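Local coordinates for fatty acid biosynthesis transcriptional regulator (Streptococcus pneumoniae, PDB 6JBX), which binds DNA as a MarR-family transcription factor that represses the pneumococcal fatty acid synthesis pathway together with its co-repressor acyl-ACP, at residues Asn79-Arg83 with Lys84-Glu88; Phe117-Ala120 with Met121-Ile125. All coordinates share one frame; numbering follows the deposited sequence.

Contact 1: residues Asn79-Arg83 with Lys84-Glu88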
ATOM      1  N   ASN A  79     -15.450  13.299  11.545  1.00 35.57           N
ATOM      2  CA  ASN A  79     -16.910  13.499  11.541  1.00 35.74           C
ATOM      3  C   ASN A  79     -17.611  12.172  11.233  1.00 36.54           C
ATOM      4  O   ASN A  79     -18.563  11.812  11.927  1.00 40.42           O
ATOM      5  CB  ASN A  79     -17.367  14.552  10.518  1.00 40.00           C
ATOM      6  CG  ASN A  79     -17.024  15.979  10.898  1.00 43.38           C
ATOM      7  OD1 ASN A  79     -16.590  16.234  12.022  1.00 40.39           O
ATOM      8  ND2 ASN A  79     -17.223  16.908   9.967  1.00 37.80           N
ATOM      9  N   ASN A  80     -17.164  11.457  10.187  1.00 34.08           N
ATOM     10  CA  ASN A  80     -17.734  10.125   9.852  1.00 35.88           C
ATOM     11  C   ASN A  80     -17.550   9.147  11.025  1.00 32.16           C
ATOM     12  O   ASN A  80     -18.425   8.332  11.329  1.00 34.05           O
ATOM     13  CB  ASN A  80     -17.151   9.554   8.553  1.00 34.99           C
ATOM     14  CG  ASN A  80     -17.504  10.389   7.340  1.00 39.08           C
ATOM     15  OD1 ASN A  80     -18.531  11.075   7.328  1.00 42.37           O
ATOM     16  ND2 ASN A  80     -16.643  10.392   6.327  1.00 38.38           N
ATOM     17  N   LEU A  81     -16.405   9.178  11.662  1.00 35.98           N
ATOM     18  CA  LEU A  81     -16.101   8.173  12.694  1.00 36.59           C
ATOM     19  C   LEU A  81     -16.915   8.515  13.958  1.00 37.12           C
ATOM     20  O   LEU A  81     -17.382   7.645  14.636  1.00 32.66           O
ATOM     21  CB  LEU A  81     -14.596   8.172  12.990  1.00 37.89           C
ATOM     22  CG  LEU A  81     -13.674   7.485  11.974  1.00 41.20           C
ATOM     23  CD1 LEU A  81     -12.191   7.744  12.300  1.00 39.14           C
ATOM     24  CD2 LEU A  81     -13.937   5.984  11.945  1.00 36.99           C
ATOM     25  N   GLU A  82     -17.086   9.795  14.260  1.00 38.93           N
ATOM     26  CA  GLU A  82     -17.907  10.177  15.432  1.00 41.31           C
ATOM     27  C   GLU A  82     -19.363   9.797  15.133  1.00 37.42           C
ATOM     28  O   GLU A  82     -19.955   9.163  15.922  1.00 32.14           O
ATOM     29  CB  GLU A  82     -17.791  11.669  15.763  1.00 43.37           C
ATOM     30  CG  GLU A  82     -18.436  12.051  17.104  1.00 50.07           C
ATOM     31  CD  GLU A  82     -17.950  13.350  17.750  1.00 54.71           C
ATOM     32  OE1 GLU A  82     -17.666  14.333  16.998  1.00 55.62           O
ATOM     33  OE2 GLU A  82     -17.839  13.378  19.012  1.00 57.05           O
ATOM     34  N   ARG A  83     -19.877  10.154  13.960  1.00 35.71           N
ATOM     35  CA  ARG A  83     -21.231   9.771  13.553  1.00 39.47           C
ATOM     36  C   ARG A  83     -21.419   8.252  13.690  1.00 43.52           C
ATOM     37  O   ARG A  83     -22.492   7.810  14.130  1.00 38.96           O
ATOM     38  CB  ARG A  83     -21.499  10.206  12.105  1.00 43.61           C
ATOM     39  CG  ARG A  83     -22.795   9.650  11.513  1.00 48.05           C
ATOM     40  CD  ARG A  83     -23.103  10.111  10.090  1.00 50.81           C
ATOM     41  NE  ARG A  83     -22.023   9.834   9.137  1.00 55.86           N
ATOM     42  CZ  ARG A  83     -21.828   8.667   8.527  1.00 57.21           C
ATOM     43  NH1 ARG A  83     -22.652   7.660   8.758  1.00 59.34           N
ATOM     44  NH2 ARG A  83     -20.814   8.505   7.696  1.00 52.96           N
ATOM     45  N   LYS A  84     -20.420   7.442  13.289  1.00 36.61           N
ATOM     46  CA  LYS A  84     -20.604   6.009  13.281  1.00 33.18           C
ATOM     47  C   LYS A  84     -20.327   5.416  14.657  1.00 34.03           C
ATOM     48  O   LYS A  84     -20.496   4.252  14.809  1.00 37.80           O
ATOM     49  CB  LYS A  84     -19.734   5.368  12.200  1.00 41.40           C
ATOM     50  CG  LYS A  84     -20.221   5.625  10.783  1.00 39.38           C
ATOM     51  CD  LYS A  84     -19.546   4.811   9.710  1.00 41.69           C
ATOM     52  CE  LYS A  84     -18.344   5.539   9.145  1.00 44.88           C
ATOM     53  NZ  LYS A  84     -17.757   4.829   7.988  1.00 41.57           N
ATOM     54  N   GLY A  85     -19.897   6.208  15.645  1.00 35.80           N
ATOM     55  CA  GLY A  85     -19.809   5.741  17.026  1.00 37.05           C
ATOM     56  C   GLY A  85     -18.459   5.146  17.421  1.00 35.30           C
ATOM     57  O   GLY A  85     -18.386   4.434  18.450  1.00 36.09           O
ATOM     58  N   TYR A  86     -17.380   5.473  16.702  1.00 35.31           N
ATOM     59  CA  TYR A  86     -16.031   4.878  16.995  1.00 33.87           C
ATOM     60  C   TYR A  86     -15.131   5.823  17.779  1.00 34.38           C
ATOM     61  O   TYR A  86     -14.204   5.374  18.433  1.00 37.34           O
ATOM     62  CB  TYR A  86     -15.355   4.463  15.697  1.00 30.61           C
ATOM     63  CG  TYR A  86     -16.047   3.303  15.031  1.00 31.20           C
ATOM     64  CD1 TYR A  86     -15.798   1.995  15.423  1.00 34.07           C
ATOM     65  CD2 TYR A  86     -16.948   3.498  14.000  1.00 34.94           C
ATOM     66  CE1 TYR A  86     -16.424   0.918  14.813  1.00 31.72           C
ATOM     67  CE2 TYR A  86     -17.559   2.425  13.357  1.00 35.51           C
ATOM     68  CZ  TYR A  86     -17.339   1.130  13.804  1.00 33.11           C
ATOM     69  OH  TYR A  86     -17.951   0.049  13.202  1.00 37.84           O
ATOM     70  N   ILE A  87     -15.382   7.117  17.716  1.00 36.92           N
ATOM     71  CA  ILE A  87     -14.530   8.062  18.415  1.00 38.12           C
ATOM     72  C   ILE A  87     -15.381   9.143  19.096  1.00 41.93           C
ATOM     73  O   ILE A  87     -16.558   9.339  18.756  1.00 36.40           O
ATOM     74  CB  ILE A  87     -13.553   8.728  17.436  1.00 34.94           C
ATOM     75  CG1 ILE A  87     -14.316   9.670  16.502  1.00 39.57           C
ATOM     76  CG2 ILE A  87     -12.728   7.687  16.691  1.00 40.33           C
ATOM     77  CD1 ILE A  87     -13.546  10.872  16.073  1.00 43.29           C
ATOM     78  N   GLU A  88     -14.753   9.855  20.038  1.00 43.93           N
ATOM     79  CA  GLU A  88     -15.364  11.026  20.679  1.00 44.30           C
ATOM     80  C   GLU A  88     -14.382  12.190  20.639  1.00 40.77           C
ATOM     81  O   GLU A  88     -13.170  12.000  20.817  1.00 40.81           O
ATOM     82  CB  GLU A  88     -15.745  10.747  22.132  1.00 52.34           C
ATOM     83  CG  GLU A  88     -16.991   9.882  22.247  1.00 65.66           C
ATOM     84  CD  GLU A  88     -17.889  10.086  23.462  1.00 79.20           C
ATOM     85  OE1 GLU A  88     -17.606  11.011  24.272  1.00 84.89           O
ATOM     86  OE2 GLU A  88     -18.875   9.304  23.594  1.00 69.31           O
TER
HETATM   87  O   HOH W   1     -19.145   8.624  18.786  1.00 47.52           O
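Two backbone bonds tie Gly85 and Tyr86 to the last turn of the helix: Tyr86 N donates to Leu81 O over 3.0 Å, nearly straight at 169°, and Gly85 N donates to Glu82 O, also over 3.0 Å. With the positive phi of Gly85 (92°), this is a Schellman motif, a standard way for a chain to leave a helix. A water donates to both Glu82 O and Ile87 O, bridging the end of the helix and the first residue of the strand.

Apolar packing closes the turn from inside. With Ile87 CG1 set between its backbone N and carbonyl carbon (chi1 70°), it meets Leu81 CB at 3.8 Å, while Leu81 CD2 lies 4.3 Å from Tyr86 CB.

Among the polar side chains, Lys84 crosses Arg83, its CG over one guanidinium face and 3.8 Å from Arg83 NH1. Asn80 OD1 takes a weak bond from Arg83 NH2, approaching that guanidinium at its edge and in plane. Lys84 NZ makes a salt bridge to Glu45 and a hydrogen bond to the Asp40 carbonyl, and Glu82 a salt bridge to Arg89. Asn79 bonds to a DNA phosphate and Arg83 packs against one.

The turn thus joins helix 71-84 to the wing strand 87-91, which pairs with strand 99-103, while Leu81 packs on helix 43-54 and Tyr86 on helix 105-125.

Contact 2: residues Phe117-Ala120 with Met121-Ile125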
ATOM      1  N   PHE A 117      -4.790  -8.799  12.788  1.00 39.76           N
ATOM      2  CA  PHE A 117      -4.399  -8.912  11.408  1.00 34.72           C
ATOM      3  C   PHE A 117      -2.896  -8.647  11.271  1.00 34.29           C
ATOM      4  O   PHE A 117      -2.182  -9.438  10.664  1.00 30.25           O
ATOM      5  CB  PHE A 117      -5.217  -7.974  10.516  1.00 35.33           C
ATOM      6  CG  PHE A 117      -4.874  -8.144   9.055  1.00 37.06           C
ATOM      7  CD1 PHE A 117      -5.443  -9.162   8.309  1.00 36.52           C
ATOM      8  CD2 PHE A 117      -3.912  -7.346   8.466  1.00 37.10           C
ATOM      9  CE1 PHE A 117      -5.101  -9.330   6.978  1.00 40.61           C
ATOM     10  CE2 PHE A 117      -3.568  -7.517   7.139  1.00 37.55           C
ATOM     11  CZ  PHE A 117      -4.153  -8.514   6.399  1.00 38.93           C
ATOM     12  N   HIS A 118      -2.436  -7.540  11.815  1.00 35.23           N
ATOM     13  CA  HIS A 118      -1.039  -7.194  11.821  1.00 39.99           C
ATOM     14  C   HIS A 118      -0.196  -8.267  12.525  1.00 41.81           C
ATOM     15  O   HIS A 118       0.949  -8.565  12.132  1.00 38.96           O
ATOM     16  CB  HIS A 118      -0.829  -5.828  12.481  1.00 45.25           C
ATOM     17  CG  HIS A 118      -1.332  -4.700  11.647  1.00 55.71           C
ATOM     18  ND1 HIS A 118      -1.103  -4.631  10.279  1.00 53.68           N
ATOM     19  CD2 HIS A 118      -2.051  -3.600  11.982  1.00 64.02           C
ATOM     20  CE1 HIS A 118      -1.684  -3.554   9.800  1.00 61.15           C
ATOM     21  NE2 HIS A 118      -2.260  -2.897  10.831  1.00 66.21           N
ATOM     22  N   LYS A 119      -0.745  -8.864  13.550  1.00 38.64           N
ATOM     23  CA  LYS A 119      -0.003  -9.874  14.225  1.00 37.50           C
ATOM     24  C   LYS A 119       0.082 -11.146  13.370  1.00 34.07           C
ATOM     25  O   LYS A 119       1.131 -11.787  13.346  1.00 31.94           O
ATOM     26  CB  LYS A 119      -0.639 -10.122  15.588  1.00 42.10           C
ATOM     27  CG  LYS A 119       0.026 -11.187  16.432  1.00 42.25           C
ATOM     28  CD  LYS A 119      -0.499 -11.144  17.844  1.00 49.68           C
ATOM     29  CE  LYS A 119       0.046 -12.288  18.678  1.00 59.18           C
ATOM     30  NZ  LYS A 119      -0.389 -12.180  20.089  1.00 60.40           N
ATOM     31  N   ALA A 120      -0.996 -11.553  12.693  1.00 28.77           N
ATOM     32  CA  ALA A 120      -0.936 -12.682  11.796  1.00 30.46           C
ATOM     33  C   ALA A 120       0.070 -12.436  10.655  1.00 30.96           C
ATOM     34  O   ALA A 120       0.727 -13.367  10.222  1.00 28.76           O
ATOM     35  CB  ALA A 120      -2.287 -13.006  11.256  1.00 33.65           C
ATOM     36  N   MET A 121       0.243 -11.188  10.239  1.00 26.74           N
ATOM     37  CA  MET A 121       1.105 -10.869   9.137  1.00 30.65           C
ATOM     38  C   MET A 121       2.579 -11.036   9.550  1.00 28.48           C
ATOM     39  O   MET A 121       3.388 -11.599   8.794  1.00 22.42           O
ATOM     40  CB  MET A 121       0.884  -9.428   8.656  1.00 29.66           C
ATOM     41  CG  MET A 121       1.694  -9.079   7.421  1.00 32.82           C
ATOM     42  SD  MET A 121       1.510  -7.308   6.889  1.00 38.97           S
ATOM     43  CE  MET A 121       2.428  -6.487   8.182  1.00 40.18           C
ATOM     44  N   VAL A 122       2.916 -10.522  10.711  1.00 27.74           N
ATOM     45  CA  VAL A 122       4.270 -10.631  11.210  1.00 30.53           C
ATOM     46  C   VAL A 122       4.616 -12.088  11.502  1.00 29.74           C
ATOM     47  O   VAL A 122       5.732 -12.530  11.187  1.00 30.71           O
ATOM     48  CB  VAL A 122       4.504  -9.737  12.427  1.00 33.89           C
ATOM     49  CG1 VAL A 122       5.870  -9.998  13.061  1.00 34.94           C
ATOM     50  CG2 VAL A 122       4.354  -8.272  12.032  1.00 36.99           C
ATOM     51  N   GLU A 123       3.668 -12.854  11.997  1.00 27.72           N
ATOM     52  CA  GLU A 123       3.934 -14.267  12.304  1.00 31.78           C
ATOM     53  C   GLU A 123       4.203 -15.002  10.984  1.00 34.72           C
ATOM     54  O   GLU A 123       5.111 -15.841  10.892  1.00 32.43           O
ATOM     55  CB  GLU A 123       2.773 -14.905  13.083  1.00 33.47           C
ATOM     56  CG  GLU A 123       2.589 -14.373  14.511  1.00 44.47           C
ATOM     57  CD  GLU A 123       1.368 -14.843  15.326  1.00 54.05           C
ATOM     58  OE1 GLU A 123       0.442 -15.529  14.776  1.00 59.17           O
ATOM     59  OE2 GLU A 123       1.324 -14.500  16.534  1.00 71.74           O
ATOM     60  N   LYS A 124       3.444 -14.688   9.923  1.00 32.13           N
ATOM     61  CA  LYS A 124       3.742 -15.334   8.653  1.00 29.03           C
ATOM     62  C   LYS A 124       5.099 -14.851   8.121  1.00 27.28           C
ATOM     63  O   LYS A 124       5.858 -15.637   7.590  1.00 32.35           O
ATOM     64  CB  LYS A 124       2.597 -15.126   7.668  1.00 31.11           C
ATOM     65  CG  LYS A 124       2.790 -15.835   6.338  1.00 32.13           C
ATOM     66  CD  LYS A 124       3.124 -17.316   6.438  1.00 34.16           C
ATOM     67  CE  LYS A 124       3.108 -17.956   5.066  1.00 34.35           C
ATOM     68  NZ  LYS A 124       3.610 -19.338   5.071  1.00 36.15           N
ATOM     69  N   ILE A 125       5.431 -13.578   8.291  1.00 25.40           N
ATOM     70  CA  ILE A 125       6.696 -13.069   7.780  1.00 27.65           C
ATOM     71  C   ILE A 125       7.859 -13.880   8.373  1.00 30.01           C
ATOM     72  O   ILE A 125       8.696 -14.339   7.634  1.00 30.39           O
ATOM     73  CB  ILE A 125       6.852 -11.564   8.030  1.00 27.19           C
ATOM     74  CG1 ILE A 125       5.908 -10.783   7.131  1.00 30.34           C
ATOM     75  CG2 ILE A 125       8.263 -11.093   7.811  1.00 31.52           C
ATOM     76  CD1 ILE A 125       6.007  -9.299   7.319  1.00 34.49           C
TER
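Lys119 and Glu123 meet one turn apart: the carboxylate oxygen Glu123 OE2 rests against the lysine's methylenes, 3.3 Å from Lys119 CE and 3.6 Å from Lys119 CG, and not on its ammonium. The ammonium nitrogen Lys119 NZ is 4.6 Å from Glu123 OE2, beyond a salt bridge, although the opposite charges may still attract weakly. The lysine chain is extended throughout, its CG anti to the backbone N (chi1 179°), which carries NZ past the carboxylate. Glu123 holds its CG beside its own backbone N instead (chi1 -68°), and this folds the chain back against the preceding turn, with Glu123 CG 3.2 Å from Lys119 O.

Val122 and Met121 also lean on that turn. Val122 CG2 sits 3.4 Å from His118 O, and Met121 CB approaches the same carbonyl at 3.6 Å.

Behind these side chains stands the regular helical ladder that sets their spacing. Val122 N donates to His118 O over 3.1 Å, and Glu123 N to Lys119 O; bonds from Met121 N to Phe117 O and from Lys124 N to Ala120 O complete the run. His118 O takes a second, weak bond from Met121 N.

Farther out, Met121 reaches within about 4 Å of a bound tridecane, nearest atoms considered, and packs on Asn15 of the second subunit. Phe117 meets the ring of Phe147 of that subunit with planes at about 55°, while Asn143 of the same subunit bonds to Ile125 O.

The end of helix 105-125 is therefore part of the dimer interface. Within its own chain, Phe117 and His118 rest on helix 11-34, so that this segment touches both that helix and the partner subunit.

Along the chain, contact 1 closes before contact 2 opens, and the two lie on opposite sides of the chain's centre, with centres about 28 Å apart and nearest atoms about 15 Å apart. Helix 105-125 bridges them: Tyr86 of contact 1 packs on its early part, and contact 2 forms its last turns. The arrangement follows the MarR plan, in which a winged helix-turn-helix domain is joined by a long helix to a dimerisation domain. Contact 1 lies at the DNA, whereas contact 2 lies beside tridecane and the second subunit. Helix 105-125 thus physically connects the DNA-binding region with the dimer interface and the bound tridecane.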